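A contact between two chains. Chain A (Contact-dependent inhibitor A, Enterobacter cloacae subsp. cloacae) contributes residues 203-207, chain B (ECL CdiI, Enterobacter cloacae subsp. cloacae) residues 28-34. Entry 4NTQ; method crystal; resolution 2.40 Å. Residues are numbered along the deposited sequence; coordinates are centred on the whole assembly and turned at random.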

# COMPACT_ATOMS: atom_id res chain seq x y z
N ASP A 203 -6.44 10.25 -3.06
CA ASP A 203 -5.39 10.03 -4.03
C ASP A 203 -4.37 11.14 -3.84
O ASP A 203 -4.66 12.32 -4.08
CB ASP A 203 -5.98 10.05 -5.45
CG ASP A 203 -4.99 9.60 -6.50
OD1 ASP A 203 -5.29 9.71 -7.70
OD2 ASP A 203 -3.90 9.14 -6.11
N ILE A 204 -3.19 10.76 -3.37
CA ILE A 204 -2.10 11.71 -3.11
C ILE A 204 -1.15 11.79 -4.28
O ILE A 204 -0.15 12.52 -4.22
CB ILE A 204 -1.27 11.29 -1.87
CG1 ILE A 204 -0.54 9.98 -2.14
CG2 ILE A 204 -2.16 11.18 -0.63
CD1 ILE A 204 0.38 9.55 -1.04
N ASP A 205 -1.46 11.06 -5.35
CA ASP A 205 -0.53 10.83 -6.45
C ASP A 205 -0.06 12.10 -7.16
O ASP A 205 -0.64 13.17 -6.99
CB ASP A 205 -1.14 9.84 -7.45
CG ASP A 205 -0.09 9.15 -8.29
OD1 ASP A 205 -0.47 8.49 -9.29
OD2 ASP A 205 1.11 9.27 -7.98
N SER A 206 1.02 11.97 -7.93
CA SER A 206 1.65 13.09 -8.63
C SER A 206 0.73 13.73 -9.66
O SER A 206 0.58 14.96 -9.69
CB SER A 206 2.96 12.64 -9.30
N HIS A 207 0.11 12.90 -10.50
CA HIS A 207 -0.91 13.36 -11.44
C HIS A 207 -2.03 14.03 -10.66
O HIS A 207 -2.49 15.12 -11.03
CB HIS A 207 -1.44 12.20 -12.27
N TYR B 28 5.01 2.47 -15.01
CA TYR B 28 4.16 3.04 -13.98
C TYR B 28 4.96 3.53 -12.78
O TYR B 28 5.92 2.88 -12.34
CB TYR B 28 3.09 2.04 -13.55
CG TYR B 28 2.15 2.55 -12.47
CD1 TYR B 28 1.04 3.34 -12.80
CD2 TYR B 28 2.35 2.23 -11.12
CE1 TYR B 28 0.17 3.80 -11.81
CE2 TYR B 28 1.48 2.69 -10.13
CZ TYR B 28 0.39 3.48 -10.49
OH TYR B 28 -0.48 3.94 -9.51
N GLU B 29 4.58 4.69 -12.26
CA GLU B 29 5.09 5.12 -10.96
C GLU B 29 4.01 5.84 -10.15
O GLU B 29 3.06 6.40 -10.72
CB GLU B 29 6.35 5.97 -11.09
CG GLU B 29 6.13 7.44 -11.21
CD GLU B 29 7.44 8.20 -11.27
OE1 GLU B 29 7.99 8.60 -10.19
OE2 GLU B 29 7.92 8.38 -12.40
N GLU B 30 4.15 5.80 -8.83
CA GLU B 30 3.13 6.33 -7.94
C GLU B 30 3.81 6.82 -6.69
O GLU B 30 4.63 6.11 -6.13
CB GLU B 30 2.10 5.25 -7.56
CG GLU B 30 1.10 5.70 -6.50
CD GLU B 30 0.01 4.68 -6.22
OE1 GLU B 30 -0.36 3.93 -7.14
OE2 GLU B 30 -0.49 4.63 -5.07
N GLU B 31 3.47 8.04 -6.28
CA GLU B 31 4.05 8.67 -5.08
C GLU B 31 3.55 8.01 -3.79
O GLU B 31 2.38 7.66 -3.66
CB GLU B 31 3.71 10.17 -5.08
CG GLU B 31 4.26 10.97 -3.92
CD GLU B 31 4.06 12.49 -4.11
OE1 GLU B 31 3.55 12.90 -5.18
OE2 GLU B 31 4.43 13.25 -3.19
N LEU B 32 4.46 7.83 -2.83
CA LEU B 32 4.12 7.24 -1.53
C LEU B 32 4.69 8.08 -0.38
O LEU B 32 5.71 8.76 -0.53
CB LEU B 32 4.65 5.82 -1.43
CG LEU B 32 4.20 4.82 -2.50
CD1 LEU B 32 5.03 3.57 -2.37
CD2 LEU B 32 2.69 4.52 -2.35
N HIS B 33 4.01 8.02 0.77
CA HIS B 33 4.47 8.66 1.99
C HIS B 33 4.67 7.57 3.06
O HIS B 33 3.71 7.19 3.74
CB HIS B 33 3.46 9.69 2.49
CG HIS B 33 3.17 10.78 1.51
ND1 HIS B 33 2.00 11.51 1.52
CD2 HIS B 33 3.92 11.28 0.50
CE1 HIS B 33 2.03 12.41 0.54
NE2 HIS B 33 3.19 12.29 -0.09
N LEU B 34 5.90 7.09 3.21
CA LEU B 34 6.20 6.01 4.14
C LEU B 34 6.34 6.57 5.55
O LEU B 34 7.24 7.36 5.80
CB LEU B 34 7.50 5.30 3.73
CG LEU B 34 7.39 4.21 2.66
CD1 LEU B 34 6.82 4.75 1.37
CD2 LEU B 34 8.75 3.55 2.42

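A short loop of chain A lies against a strand of chain B. The two stretches bury 300 Å² between them, both sides summed. Ile A204 and Asp A205 account for most of the chain A share.

Asp A203 makes no contact with the strand. Its role is local. The backbone N of Asp A205 donates a hydrogen bond to Asp A203 OD2 at 3.2 Å, so the carboxylate braces the loop two residues further on. OD2 is also hydrogen-bonded elsewhere in the structure.

Ile A204 points its CA-to-CB bond toward the strand and has the largest covered area in the contact. With chi1 at p and chi2 at t, CD1 is the atom that leads. Ile A204 CD1 sits over one face of the His B33 ring, 3.7 Å from the ring centroid and 17° off the ring normal. This is a CH-pi contact. The closest ring atom is His B33 ND1, 3.6 Å from Ile A204 CD1. The same methyl packs against the strand backbone, with Ile A204 CD1 3.8 Å from Glu B31 O. The His B33 ring is linked to its own strand as well, through a weak hydrogen bond from His B33 NE2 to Glu B31 OE2 at 3.5 Å. The CA-to-CB bonds of Glu B31 and His B33 both point toward the chain A stretch, as those of alternate residues on a strand can, while that of Leu B32 between them points away.

Asp A205 makes the one hydrogen bond across the contact. Glu B31 N donates to Asp A205 OD2 at 3.2 Å, with a nearly straight N-H...acceptor angle of 169°. The CA atoms of Asp A205 and Glu B31 are 5.2 Å apart, the nearest such approach between the stretches. The CA-to-CB bond of Asp A205 runs sideways, but the end of the side chain comes nearer and reaches the strand backbone. Asp A205 OD2 also lies 3.6 Å from Glu B30 CA. Asp A205 is poorly ordered, which calls for some caution over the exact distances.

Asp A205 OD2 has a second donor. Ser A206 N gives Asp A205 OD2 a weak hydrogen bond at 2.7 Å, with an angle of 146°. One oxygen thus accepts from the backbone of both chains. Ser A206 otherwise lies near the Glu B31 carboxylate, with Ser A206 N 3.9 Å from Glu B31 OE1. Its OG is not modelled, so the hydroxyl cannot be assessed.

His A207 does not reach the strand. Its ring is not modelled.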